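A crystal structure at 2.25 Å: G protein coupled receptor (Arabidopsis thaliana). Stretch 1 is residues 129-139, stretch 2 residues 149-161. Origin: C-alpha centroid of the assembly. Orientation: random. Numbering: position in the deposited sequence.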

ATOM      1  N   GLY A 129      -0.713 -13.981  -4.313  1.00 33.88           N
ATOM      2  CA  GLY A 129      -1.109 -15.095  -5.169  1.00 31.10           C
ATOM      3  C   GLY A 129      -1.259 -14.756  -6.631  1.00 30.99           C
ATOM      4  O   GLY A 129      -0.759 -13.742  -7.150  1.00 32.50           O
ATOM      5  N   TYR A 130      -2.038 -15.577  -7.271  1.00 29.19           N
ATOM      6  CA  TYR A 130      -2.076 -15.732  -8.685  1.00 29.18           C
ATOM      7  C   TYR A 130      -2.986 -14.703  -9.350  1.00 27.95           C
ATOM      8  O   TYR A 130      -2.817 -14.399 -10.552  1.00 25.85           O
ATOM      9  CB  TYR A 130      -2.668 -17.164  -8.944  1.00 30.07           C
ATOM     10  CG  TYR A 130      -2.704 -17.541 -10.386  1.00 32.79           C
ATOM     11  CD1 TYR A 130      -1.553 -17.436 -11.141  1.00 35.06           C
ATOM     12  CD2 TYR A 130      -3.883 -17.992 -11.006  1.00 37.90           C
ATOM     13  CE1 TYR A 130      -1.511 -17.787 -12.517  1.00 39.79           C
ATOM     14  CE2 TYR A 130      -3.878 -18.373 -12.399  1.00 39.94           C
ATOM     15  CZ  TYR A 130      -2.644 -18.271 -13.154  1.00 41.85           C
ATOM     16  OH  TYR A 130      -2.506 -18.585 -14.524  1.00 39.17           O
ATOM     17  N   ALA A 131      -4.002 -14.242  -8.613  1.00 27.23           N
ATOM     18  CA  ALA A 131      -4.868 -13.136  -9.091  1.00 27.86           C
ATOM     19  C   ALA A 131      -4.015 -11.887  -9.346  1.00 28.08           C
ATOM     20  O   ALA A 131      -4.243 -11.163 -10.287  1.00 28.18           O
ATOM     21  CB  ALA A 131      -6.029 -12.823  -8.054  1.00 26.45           C
ATOM     22  N   GLY A 132      -3.017 -11.656  -8.503  1.00 30.07           N
ATOM     23  CA  GLY A 132      -2.032 -10.564  -8.735  1.00 30.56           C
ATOM     24  C   GLY A 132      -1.367 -10.677 -10.092  1.00 31.12           C
ATOM     25  O   GLY A 132      -1.322  -9.708 -10.865  1.00 32.90           O
ATOM     26  N   VAL A 133      -0.851 -11.865 -10.394  1.00 31.36           N
ATOM     27  CA  VAL A 133      -0.170 -12.174 -11.693  1.00 30.14           C
ATOM     28  C   VAL A 133      -1.089 -11.955 -12.881  1.00 31.78           C
ATOM     29  O   VAL A 133      -0.732 -11.294 -13.877  1.00 32.67           O
ATOM     30  CB  VAL A 133       0.304 -13.642 -11.726  1.00 29.96           C
ATOM     31  CG1 VAL A 133       0.908 -14.007 -13.103  1.00 28.34           C
ATOM     32  CG2 VAL A 133       1.264 -13.905 -10.573  1.00 27.95           C
ATOM     33  N   CYS A 134      -2.295 -12.499 -12.792  1.00 30.81           N
ATOM     34  CA  CYS A 134      -3.231 -12.347 -13.868  1.00 29.91           C
ATOM     35  C   CYS A 134      -3.732 -10.944 -14.032  1.00 30.10           C
ATOM     36  O   CYS A 134      -4.032 -10.528 -15.147  1.00 31.15           O
ATOM     37  CB  CYS A 134      -4.418 -13.283 -13.626  1.00 30.27           C
ATOM     38  SG  CYS A 134      -3.950 -15.092 -13.751  1.00 33.77           S
ATOM     39  N   ALA A 135      -3.939 -10.212 -12.945  1.00 30.00           N
ATOM     40  CA  ALA A 135      -4.573  -8.908 -13.111  1.00 29.59           C
ATOM     41  C   ALA A 135      -3.552  -7.936 -13.680  1.00 30.13           C
ATOM     42  O   ALA A 135      -3.889  -7.160 -14.555  1.00 31.36           O
ATOM     43  CB  ALA A 135      -5.151  -8.393 -11.789  1.00 29.32           C
ATOM     44  N   LEU A 136      -2.289  -8.020 -13.256  1.00 30.08           N
ATOM     45  CA  LEU A 136      -1.266  -7.159 -13.835  1.00 30.38           C
ATOM     46  C   LEU A 136      -1.046  -7.550 -15.280  1.00 30.08           C
ATOM     47  O   LEU A 136      -0.932  -6.736 -16.167  1.00 29.49           O
ATOM     48  CB  LEU A 136       0.055  -7.304 -13.092  1.00 29.69           C
ATOM     49  CG  LEU A 136       1.028  -6.131 -12.952  1.00 31.70           C
ATOM     50  CD1 LEU A 136       2.502  -6.497 -12.677  1.00 27.66           C
ATOM     51  CD2 LEU A 136       0.871  -4.972 -13.930  1.00 28.83           C
ATOM     52  N   GLY A 137      -0.989  -8.830 -15.539  1.00 31.91           N
ATOM     53  CA  GLY A 137      -0.796  -9.295 -16.916  1.00 31.14           C
ATOM     54  C   GLY A 137      -1.814  -8.647 -17.806  1.00 32.31           C
ATOM     55  O   GLY A 137      -1.448  -8.091 -18.844  1.00 32.78           O
ATOM     56  N   ALA A 138      -3.096  -8.737 -17.411  1.00 31.03           N
ATOM     57  CA  ALA A 138      -4.191  -8.266 -18.241  1.00 32.15           C
ATOM     58  C   ALA A 138      -4.171  -6.733 -18.412  1.00 31.90           C
ATOM     59  O   ALA A 138      -4.501  -6.222 -19.446  1.00 31.03           O
ATOM     60  CB  ALA A 138      -5.570  -8.710 -17.631  1.00 30.89           C
ATOM     61  N   VAL A 139      -3.746  -6.021 -17.378  1.00 32.95           N
ATOM     62  CA  VAL A 139      -3.722  -4.555 -17.429  1.00 32.90           C
ATOM     63  C   VAL A 139      -2.544  -4.114 -18.300  1.00 33.07           C
ATOM     64  O   VAL A 139      -2.694  -3.301 -19.199  1.00 32.97           O
ATOM     65  CB  VAL A 139      -3.734  -3.944 -15.987  1.00 33.10           C
ATOM     66  CG1 VAL A 139      -3.471  -2.448 -16.055  1.00 34.86           C
ATOM     67  CG2 VAL A 139      -5.110  -4.210 -15.296  1.00 30.98           C
TER
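Stretch 2 149-161: LYDRYLARFRGIR

The helical part of stretch 2, from Leu149 on, packs against the helix of residues 130-139. Its i+4 to i backbone hydrogen bonds, such as Tyr153 N to Leu149 O (3.1 Å) and Phe157 N to Tyr153 O (2.8 Å), establish the conformation. The N-to-C directions differ by 158°, with a signed crossing angle of -158°, so the helices run nearly antiparallel, and their axes approach to 8.0 Å. This proximity is reflected in the CA-CA distances of 4.7 Å for Ala138-Tyr150 and 5.2 Å for Cys134-Tyr153.

Leu149 has no atom within 4.5 Å of stretch 1. Tyr150, with chi1 near t, starts sideways but brings its ring nearer: its CD1 lies 3.4 Å from Ala138 O, which sits at the ring edge, and 3.8 Å from Ala138 CB. Asp151 points away and Arg152 stays clear.

Tyr153 points toward stretch 1 and fills a hole formed by Val133, Cys134, Gly137 and Ala138. Gly137 CA lies over one face of its ring, 3.7 Å from the centroid and 12° off the normal, a CH-pi contact. The glycine makes this fit possible, since an ideal CB there would fall 2.6 Å from Tyr153 CD1. Tyr153 CB also lies 3.7 Å from Cys134 O.

One turn later, Arg156 directs its CB toward stretch 1, 3.6 Å from Cys134 SG and 3.5 Å from Tyr130 OH, whereas the end of its side chain leads away. Phe157 CB meets Cys134 CB at 3.7 Å; its ring reaches Ala135, whose CB lies at the ring edge, 3.8 Å from CE2, and Ala131, with CB 3.9 Å from CZ.

Ile160, with phi/psi of -65°/136°, is in loop conformation. That residue still points toward stretch 1, placing CG1 3.7 Å from Tyr130 CD2 and CD1 3.7 Å from Ala131 CA. Arg161 does not reach stretch 1; its NH1 instead hydrogen-bonds to Arg158 O and Ile160 O, both at 2.8 Å. No hydrogen bond crosses the interface, which buries 567 Å² through side-chain packing and close backbone approach.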

ATOM      1  N   LEU A 149      -3.138 -11.398 -25.807  1.00 41.67           N
ATOM      2  CA  LEU A 149      -2.491 -11.563 -24.520  1.00 39.66           C
ATOM      3  C   LEU A 149      -3.461 -11.164 -23.375  1.00 37.68           C
ATOM      4  O   LEU A 149      -3.469 -11.745 -22.312  1.00 36.45           O
ATOM      5  CB  LEU A 149      -1.315 -10.615 -24.468  1.00 39.53           C
ATOM      6  CG  LEU A 149      -0.001 -11.150 -23.949  1.00 41.93           C
ATOM      7  CD1 LEU A 149       0.743 -10.011 -23.307  1.00 41.03           C
ATOM      8  CD2 LEU A 149      -0.197 -12.261 -22.985  1.00 38.46           C
ATOM      9  N   TYR A 150      -4.251 -10.141 -23.605  1.00 36.39           N
ATOM     10  CA  TYR A 150      -5.187  -9.695 -22.617  1.00 37.21           C
ATOM     11  C   TYR A 150      -6.205 -10.803 -22.285  1.00 38.21           C
ATOM     12  O   TYR A 150      -6.447 -11.078 -21.075  1.00 35.81           O
ATOM     13  CB  TYR A 150      -5.910  -8.459 -23.092  1.00 35.95           C
ATOM     14  CG  TYR A 150      -7.191  -8.186 -22.340  1.00 37.70           C
ATOM     15  CD1 TYR A 150      -7.147  -7.787 -21.008  1.00 34.17           C
ATOM     16  CD2 TYR A 150      -8.441  -8.249 -22.974  1.00 34.87           C
ATOM     17  CE1 TYR A 150      -8.272  -7.496 -20.329  1.00 36.52           C
ATOM     18  CE2 TYR A 150      -9.608  -7.957 -22.269  1.00 33.84           C
ATOM     19  CZ  TYR A 150      -9.514  -7.598 -20.948  1.00 36.17           C
ATOM     20  OH  TYR A 150     -10.625  -7.299 -20.164  1.00 38.25           O
ATOM     21  N   ASP A 151      -6.779 -11.423 -23.349  1.00 39.04           N
ATOM     22  CA  ASP A 151      -7.814 -12.457 -23.198  1.00 39.93           C
ATOM     23  C   ASP A 151      -7.232 -13.599 -22.458  1.00 39.99           C
ATOM     24  O   ASP A 151      -7.874 -14.206 -21.571  1.00 41.14           O
ATOM     25  CB  ASP A 151      -8.260 -12.973 -24.534  1.00 41.11           C
ATOM     26  CG  ASP A 151      -9.004 -11.915 -25.345  1.00 43.53           C
ATOM     27  OD1 ASP A 151      -9.680 -11.033 -24.751  1.00 44.73           O
ATOM     28  OD2 ASP A 151      -8.923 -12.006 -26.583  1.00 47.22           O
ATOM     29  N   ARG A 152      -5.988 -13.881 -22.783  1.00 39.19           N
ATOM     30  CA  ARG A 152      -5.361 -15.025 -22.201  1.00 40.13           C
ATOM     31  C   ARG A 152      -5.172 -14.845 -20.680  1.00 38.13           C
ATOM     32  O   ARG A 152      -5.414 -15.789 -19.913  1.00 38.51           O
ATOM     33  CB  ARG A 152      -4.076 -15.359 -22.969  1.00 41.48           C
ATOM     34  CG  ARG A 152      -2.921 -15.958 -22.136  1.00 47.99           C
ATOM     35  CD  ARG A 152      -1.635 -16.131 -23.013  1.00 59.47           C
ATOM     36  NE  ARG A 152      -0.418 -15.947 -22.210  1.00 61.60           N
ATOM     37  CZ  ARG A 152       0.794 -15.672 -22.695  1.00 62.53           C
ATOM     38  NH1 ARG A 152       0.990 -15.533 -24.005  1.00 60.43           N
ATOM     39  NH2 ARG A 152       1.808 -15.518 -21.842  1.00 64.42           N
ATOM     40  N   TYR A 153      -4.746 -13.664 -20.230  1.00 35.52           N
ATOM     41  CA  TYR A 153      -4.643 -13.456 -18.763  1.00 33.67           C
ATOM     42  C   TYR A 153      -6.031 -13.326 -18.112  1.00 31.41           C
ATOM     43  O   TYR A 153      -6.232 -13.724 -16.979  1.00 28.42           O
ATOM     44  CB  TYR A 153      -3.828 -12.225 -18.387  1.00 33.80           C
ATOM     45  CG  TYR A 153      -2.337 -12.398 -18.497  1.00 33.70           C
ATOM     46  CD1 TYR A 153      -1.633 -13.213 -17.604  1.00 30.89           C
ATOM     47  CD2 TYR A 153      -1.619 -11.722 -19.515  1.00 31.54           C
ATOM     48  CE1 TYR A 153      -0.253 -13.391 -17.725  1.00 31.12           C
ATOM     49  CE2 TYR A 153      -0.246 -11.867 -19.631  1.00 29.73           C
ATOM     50  CZ  TYR A 153       0.437 -12.681 -18.730  1.00 31.97           C
ATOM     51  OH  TYR A 153       1.786 -12.829 -18.898  1.00 31.44           O
ATOM     52  N   LEU A 154      -6.950 -12.720 -18.838  1.00 30.70           N
ATOM     53  CA  LEU A 154      -8.330 -12.639 -18.410  1.00 32.14           C
ATOM     54  C   LEU A 154      -8.999 -14.022 -18.196  1.00 33.50           C
ATOM     55  O   LEU A 154      -9.716 -14.209 -17.183  1.00 34.43           O
ATOM     56  CB  LEU A 154      -9.104 -11.816 -19.403  1.00 30.83           C
ATOM     57  CG  LEU A 154     -10.552 -11.584 -19.017  1.00 32.29           C
ATOM     58  CD1 LEU A 154     -10.585 -10.931 -17.672  1.00 28.05           C
ATOM     59  CD2 LEU A 154     -11.263 -10.797 -20.055  1.00 31.04           C
ATOM     60  N   ALA A 155      -8.738 -14.973 -19.110  1.00 34.19           N
ATOM     61  CA  ALA A 155      -9.188 -16.386 -18.978  1.00 35.67           C
ATOM     62  C   ALA A 155      -8.532 -17.064 -17.758  1.00 36.78           C
ATOM     63  O   ALA A 155      -9.186 -17.813 -17.021  1.00 38.26           O
ATOM     64  CB  ALA A 155      -8.896 -17.202 -20.300  1.00 34.80           C
ATOM     65  N   ARG A 156      -7.247 -16.796 -17.524  1.00 36.39           N
ATOM     66  CA  ARG A 156      -6.612 -17.373 -16.373  1.00 36.13           C
ATOM     67  C   ARG A 156      -7.183 -16.753 -15.114  1.00 35.73           C
ATOM     68  O   ARG A 156      -7.381 -17.440 -14.091  1.00 35.74           O
ATOM     69  CB  ARG A 156      -5.106 -17.179 -16.413  1.00 37.09           C
ATOM     70  CG  ARG A 156      -4.404 -18.038 -17.463  1.00 41.23           C
ATOM     71  CD  ARG A 156      -3.061 -17.367 -17.838  1.00 51.86           C
ATOM     72  NE  ARG A 156      -2.358 -18.026 -18.946  1.00 58.74           N
ATOM     73  CZ  ARG A 156      -1.381 -17.456 -19.658  1.00 63.49           C
ATOM     74  NH1 ARG A 156      -0.983 -16.206 -19.387  1.00 65.52           N
ATOM     75  NH2 ARG A 156      -0.796 -18.123 -20.650  1.00 63.90           N
ATOM     76  N   PHE A 157      -7.503 -15.469 -15.172  1.00 34.07           N
ATOM     77  CA  PHE A 157      -7.974 -14.849 -13.956  1.00 32.87           C
ATOM     78  C   PHE A 157      -9.382 -15.465 -13.649  1.00 31.43           C
ATOM     79  O   PHE A 157      -9.682 -15.829 -12.542  1.00 31.65           O
ATOM     80  CB  PHE A 157      -8.100 -13.337 -14.114  1.00 31.21           C
ATOM     81  CG  PHE A 157      -8.384 -12.636 -12.802  1.00 35.86           C
ATOM     82  CD1 PHE A 157      -9.437 -13.024 -11.994  1.00 35.85           C
ATOM     83  CD2 PHE A 157      -7.593 -11.602 -12.359  1.00 36.66           C
ATOM     84  CE1 PHE A 157      -9.670 -12.396 -10.780  1.00 39.41           C
ATOM     85  CE2 PHE A 157      -7.857 -10.975 -11.170  1.00 37.66           C
ATOM     86  CZ  PHE A 157      -8.867 -11.380 -10.374  1.00 37.95           C
ATOM     87  N   ARG A 158     -10.222 -15.542 -14.662  1.00 31.25           N
ATOM     88  CA  ARG A 158     -11.567 -16.088 -14.561  1.00 31.86           C
ATOM     89  C   ARG A 158     -11.650 -17.582 -14.183  1.00 33.04           C
ATOM     90  O   ARG A 158     -12.743 -18.042 -13.755  1.00 34.10           O
ATOM     91  CB  ARG A 158     -12.261 -15.869 -15.883  1.00 30.47           C
ATOM     92  CG  ARG A 158     -12.692 -14.410 -16.118  1.00 30.68           C
ATOM     93  CD  ARG A 158     -13.405 -14.354 -17.408  1.00 24.72           C
ATOM     94  NE  ARG A 158     -13.931 -13.043 -17.671  1.00 28.26           N
ATOM     95  CZ  ARG A 158     -14.333 -12.637 -18.873  1.00 28.45           C
ATOM     96  NH1 ARG A 158     -14.234 -13.433 -19.948  1.00 30.63           N
ATOM     97  NH2 ARG A 158     -14.843 -11.437 -19.004  1.00 24.70           N
ATOM     98  N   GLY A 159     -10.531 -18.314 -14.327  1.00 32.92           N
ATOM     99  CA  GLY A 159     -10.439 -19.724 -13.879  1.00 33.49           C
ATOM    100  C   GLY A 159     -10.181 -19.884 -12.384  1.00 34.81           C
ATOM    101  O   GLY A 159     -10.288 -21.005 -11.812  1.00 35.74           O
ATOM    102  N   ILE A 160      -9.845 -18.789 -11.713  1.00 33.57           N
ATOM    103  CA  ILE A 160      -9.590 -18.887 -10.276  1.00 34.10           C
ATOM    104  C   ILE A 160     -10.846 -19.265  -9.504  1.00 34.44           C
ATOM    105  O   ILE A 160     -11.916 -18.708  -9.733  1.00 34.72           O
ATOM    106  CB  ILE A 160      -8.923 -17.566  -9.711  1.00 34.36           C
ATOM    107  CG1 ILE A 160      -7.473 -17.427 -10.231  1.00 34.09           C
ATOM    108  CG2 ILE A 160      -8.884 -17.548  -8.205  1.00 31.48           C
ATOM    109  CD1 ILE A 160      -6.921 -15.986 -10.211  1.00 30.22           C
ATOM    110  N   ARG A 161     -10.706 -20.197  -8.564  1.00 36.06           N
ATOM    111  CA  ARG A 161     -11.812 -20.571  -7.699  1.00 37.36           C
ATOM    112  C   ARG A 161     -11.413 -20.467  -6.236  1.00 38.30           C
ATOM    113  O   ARG A 161     -10.249 -20.677  -5.889  1.00 39.12           O
ATOM    114  CB  ARG A 161     -12.246 -22.019  -7.998  1.00 37.96           C
ATOM    115  CG  ARG A 161     -12.664 -22.278  -9.463  1.00 36.93           C
ATOM    116  CD  ARG A 161     -14.053 -21.712  -9.720  1.00 35.06           C
ATOM    117  NE  ARG A 161     -14.326 -21.903 -11.152  1.00 35.14           N
ATOM    118  CZ  ARG A 161     -14.023 -21.024 -12.103  1.00 33.27           C
ATOM    119  NH1 ARG A 161     -13.413 -19.843 -11.784  1.00 24.70           N
ATOM    120  NH2 ARG A 161     -14.270 -21.353 -13.380  1.00 30.78           N
TER